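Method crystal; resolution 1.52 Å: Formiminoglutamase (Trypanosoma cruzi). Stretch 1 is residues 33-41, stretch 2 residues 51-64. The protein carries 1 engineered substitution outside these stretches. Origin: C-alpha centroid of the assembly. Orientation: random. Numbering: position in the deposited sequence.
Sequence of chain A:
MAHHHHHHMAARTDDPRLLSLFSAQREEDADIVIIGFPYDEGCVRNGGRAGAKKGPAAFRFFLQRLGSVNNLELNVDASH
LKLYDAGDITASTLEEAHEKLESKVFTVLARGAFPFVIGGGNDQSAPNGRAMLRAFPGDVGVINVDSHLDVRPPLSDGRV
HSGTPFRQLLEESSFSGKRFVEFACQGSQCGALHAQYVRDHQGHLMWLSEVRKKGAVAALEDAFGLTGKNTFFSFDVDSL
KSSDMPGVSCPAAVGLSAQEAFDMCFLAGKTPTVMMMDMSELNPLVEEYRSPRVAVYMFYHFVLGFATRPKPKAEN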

# COMPACT_ATOMS: atom_id res chain seq x y z
N VAL A 33 15.02 27.99 4.08
CA VAL A 33 16.30 27.45 4.54
C VAL A 33 16.17 26.05 5.17
O VAL A 33 15.40 25.84 6.10
CB VAL A 33 17.04 28.46 5.45
CG1 VAL A 33 18.28 27.83 6.08
CG2 VAL A 33 17.42 29.70 4.64
N ILE A 34 16.93 25.10 4.61
CA ILE A 34 16.97 23.71 5.06
C ILE A 34 18.07 23.48 6.11
O ILE A 34 19.24 23.80 5.89
CB ILE A 34 17.22 22.73 3.88
CG1 ILE A 34 16.13 22.86 2.82
CG2 ILE A 34 17.32 21.30 4.37
CD1 ILE A 34 16.51 22.22 1.50
N ILE A 35 17.68 22.91 7.24
CA ILE A 35 18.59 22.65 8.35
C ILE A 35 18.50 21.18 8.71
O ILE A 35 17.41 20.65 8.90
CB ILE A 35 18.20 23.51 9.60
CG1 ILE A 35 18.31 25.01 9.28
CG2 ILE A 35 19.08 23.15 10.80
CD1 ILE A 35 17.41 25.90 10.14
N GLY A 36 19.64 20.51 8.78
CA GLY A 36 19.64 19.10 9.11
C GLY A 36 19.84 18.86 10.59
O GLY A 36 20.63 19.55 11.24
N PHE A 37 19.12 17.89 11.13
CA PHE A 37 19.31 17.46 12.51
C PHE A 37 19.51 15.94 12.61
O PHE A 37 18.57 15.19 12.92
CB PHE A 37 18.16 17.95 13.41
CG PHE A 37 18.51 17.98 14.88
CD1 PHE A 37 19.52 18.81 15.35
CD2 PHE A 37 17.83 17.18 15.78
CE1 PHE A 37 19.85 18.83 16.69
CE2 PHE A 37 18.15 17.20 17.12
CZ PHE A 37 19.16 18.03 17.57
N PRO A 38 20.75 15.48 12.37
CA PRO A 38 21.10 14.06 12.30
C PRO A 38 21.23 13.41 13.68
O PRO A 38 22.33 12.98 14.05
CB PRO A 38 22.47 14.07 11.59
CG PRO A 38 22.89 15.53 11.48
CD PRO A 38 21.95 16.33 12.32
N TYR A 39 20.13 13.33 14.43
CA TYR A 39 20.14 12.69 15.74
C TYR A 39 18.95 11.75 15.90
O TYR A 39 17.85 12.04 15.44
CB TYR A 39 20.18 13.72 16.86
CG TYR A 39 21.41 14.59 16.79
CD1 TYR A 39 22.58 14.23 17.44
CD2 TYR A 39 21.40 15.77 16.05
CE1 TYR A 39 23.72 15.02 17.35
CE2 TYR A 39 22.54 16.57 15.95
CZ TYR A 39 23.69 16.20 16.60
OH TYR A 39 24.80 16.99 16.51
N ASP A 40 19.19 10.63 16.56
CA ASP A 40 18.22 9.54 16.66
C ASP A 40 17.00 9.87 17.50
O ASP A 40 15.90 9.44 17.18
CB ASP A 40 18.88 8.31 17.28
CG ASP A 40 19.45 7.35 16.25
OD1 ASP A 40 19.84 6.24 16.64
OD2 ASP A 40 19.48 7.69 15.04
N GLU A 41 17.22 10.58 18.59
CA GLU A 41 16.25 10.62 19.70
C GLU A 41 14.81 11.00 19.36
O GLU A 41 14.53 12.05 18.78
CB GLU A 41 16.79 11.47 20.85
CG GLU A 41 18.00 10.85 21.56
CD GLU A 41 19.32 11.01 20.79
OE1 GLU A 41 19.34 11.73 19.77
OE2 GLU A 41 20.33 10.41 21.22
N GLY A 51 18.53 4.90 13.68
CA GLY A 51 18.77 5.21 12.27
C GLY A 51 18.26 6.55 11.74
O GLY A 51 18.63 6.95 10.64
N ALA A 52 17.40 7.22 12.51
CA ALA A 52 16.82 8.49 12.08
C ALA A 52 17.88 9.57 11.87
O ALA A 52 17.67 10.54 11.13
CB ALA A 52 15.76 8.97 13.06
N LYS A 53 19.03 9.41 12.51
CA LYS A 53 20.11 10.36 12.33
C LYS A 53 20.64 10.33 10.89
O LYS A 53 21.35 11.24 10.46
CB LYS A 53 21.24 10.07 13.31
CG LYS A 53 22.09 8.88 12.89
CD LYS A 53 22.85 8.31 14.06
CE LYS A 53 23.50 7.00 13.63
NZ LYS A 53 22.57 6.16 12.82
N LYS A 54 20.31 9.28 10.14
CA LYS A 54 20.71 9.16 8.74
C LYS A 54 19.69 9.77 7.76
O LYS A 54 19.97 9.91 6.57
CB LYS A 54 20.99 7.69 8.39
CG LYS A 54 22.12 7.08 9.22
CD LYS A 54 23.32 6.70 8.35
CE LYS A 54 24.53 6.29 9.19
NZ LYS A 54 24.34 5.06 10.02
N GLY A 55 18.53 10.15 8.28
CA GLY A 55 17.49 10.80 7.50
C GLY A 55 17.94 12.02 6.71
O GLY A 55 17.65 12.14 5.52
N PRO A 56 18.64 12.96 7.37
CA PRO A 56 19.11 14.15 6.63
C PRO A 56 19.98 13.84 5.41
O PRO A 56 19.87 14.55 4.41
CB PRO A 56 19.88 14.92 7.70
CG PRO A 56 19.23 14.53 8.99
CD PRO A 56 18.90 13.07 8.82
N ALA A 57 20.84 12.82 5.49
CA ALA A 57 21.69 12.44 4.36
C ALA A 57 20.86 11.85 3.22
O ALA A 57 21.05 12.19 2.05
CB ALA A 57 22.74 11.44 4.81
N ALA A 58 19.94 10.97 3.57
CA ALA A 58 19.07 10.32 2.61
C ALA A 58 18.12 11.32 1.95
O ALA A 58 17.88 11.28 0.75
CB ALA A 58 18.29 9.21 3.29
N PHE A 59 17.56 12.21 2.75
CA PHE A 59 16.76 13.30 2.23
C PHE A 59 17.58 14.10 1.21
O PHE A 59 17.08 14.39 0.12
CB PHE A 59 16.30 14.21 3.36
CG PHE A 59 15.40 15.33 2.92
CD1 PHE A 59 15.93 16.51 2.43
CD2 PHE A 59 14.03 15.20 2.99
CE1 PHE A 59 15.11 17.53 2.02
CE2 PHE A 59 13.21 16.21 2.58
CZ PHE A 59 13.75 17.38 2.10
N ARG A 60 18.82 14.45 1.57
CA ARG A 60 19.69 15.25 0.69
C ARG A 60 20.02 14.55 -0.61
O ARG A 60 20.14 15.19 -1.65
CB ARG A 60 21.00 15.64 1.39
CG ARG A 60 20.85 16.80 2.34
CD ARG A 60 22.16 17.32 2.87
NE ARG A 60 21.91 18.49 3.71
CZ ARG A 60 21.83 18.45 5.04
NH1 ARG A 60 22.03 17.30 5.67
NH2 ARG A 60 21.58 19.55 5.72
N PHE A 61 20.17 13.23 -0.53
CA PHE A 61 20.45 12.45 -1.72
C PHE A 61 19.38 12.68 -2.77
O PHE A 61 19.69 13.01 -3.92
CB PHE A 61 20.53 10.96 -1.39
CG PHE A 61 20.97 10.12 -2.55
CD1 PHE A 61 20.04 9.57 -3.43
CD2 PHE A 61 22.32 9.88 -2.79
CE1 PHE A 61 20.44 8.81 -4.50
CE2 PHE A 61 22.72 9.11 -3.87
CZ PHE A 61 21.78 8.58 -4.72
N PHE A 62 18.12 12.52 -2.38
CA PHE A 62 17.02 12.66 -3.32
C PHE A 62 16.70 14.12 -3.60
O PHE A 62 16.16 14.45 -4.65
CB PHE A 62 15.81 11.82 -2.89
CG PHE A 62 16.07 10.34 -3.00
CD1 PHE A 62 15.88 9.68 -4.21
CD2 PHE A 62 16.56 9.62 -1.91
CE1 PHE A 62 16.16 8.31 -4.33
CE2 PHE A 62 16.85 8.26 -2.03
CZ PHE A 62 16.64 7.61 -3.24
N LEU A 63 17.07 14.99 -2.67
CA LEU A 63 16.91 16.42 -2.87
C LEU A 63 17.62 16.87 -4.15
O LEU A 63 17.12 17.75 -4.87
CB LEU A 63 17.48 17.20 -1.68
CG LEU A 63 17.39 18.73 -1.82
CD1 LEU A 63 15.94 19.23 -1.76
CD2 LEU A 63 18.24 19.41 -0.76
N GLN A 64 18.77 16.26 -4.42
CA GLN A 64 19.56 16.64 -5.59
C GLN A 64 18.92 16.15 -6.88
O GLN A 64 19.38 16.50 -7.96
CB GLN A 64 20.99 16.08 -5.52
CG GLN A 64 21.62 16.01 -4.16
CD GLN A 64 21.83 17.38 -3.54
OE1 GLN A 64 22.27 18.31 -4.20
NE2 GLN A 64 21.51 17.49 -2.25
O HOH W 1 21.54 5.09 15.13

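The strand of stretch 1 runs against the helix of stretch 2 in a roughly antiparallel sense: their N-to-C directions differ by 143°, and the axes approach to 8.3 Å. The contact buries 488 Å² in all; apolar contacts occur at Ile34 and Pro38, and the direct hydrogen bonds are at Asp40.

Val33 takes no part. Ile34 points its CA-to-CB bond toward the helix, and its CD1 lies 4.0 Å from Leu63 CD2, a van der Waals contact between two buried aliphatic side chains. The CA-to-CB bond of Ile35 points away, consistent with the alternation of side chains along a strand.

Gly36 is next on the helix-facing side, its CA 5.6 Å from the CA of Pro56. Here the absence of a side chain matters: an ideal CB would stand 3.0 Å from Arg60 NH2, a clash. With hydrogen there instead, Arg60 NH2 comes within 3.7 Å of Gly36 N; the guanidinium finds its hydrogen-bond partners elsewhere in the structure.

The CA-to-CB bond of Phe37 points away, but its carbonyl O accepts a 2.9 Å hydrogen bond from Tyr39 N, linking residues on both sides of Pro38. Pro38 meets stretch 2 closely, with its CA 3.8 Å from the CA of Lys53. Its CB lies 4.2 Å from Pro56 CG, an apolar contact between the two rings, while its carbonyl O is 3.2 Å from Lys53 CB. The CA-to-CB bond of Tyr39 points away, and its backbone makes the contact, its N 3.6 Å from Lys53 CB.

Asp40 supplies both direct hydrogen bonds across the stretches. Its OD2 accepts from Gly51 N at 3.2 Å (152°) and from Lys53 N at 3.1 Å (155°), bracketing the start of the 3-10 segment. Ala52 N, although 3.3 Å from Asp40 OD2, fails on angle. Lys53 NZ remains 4.1 Å from Asp40 OD2, beyond a salt bridge; a water connects the charges instead, donating to Asp40 OD1 (2.5 Å from its O) and accepting from Lys53 NZ (2.7 Å).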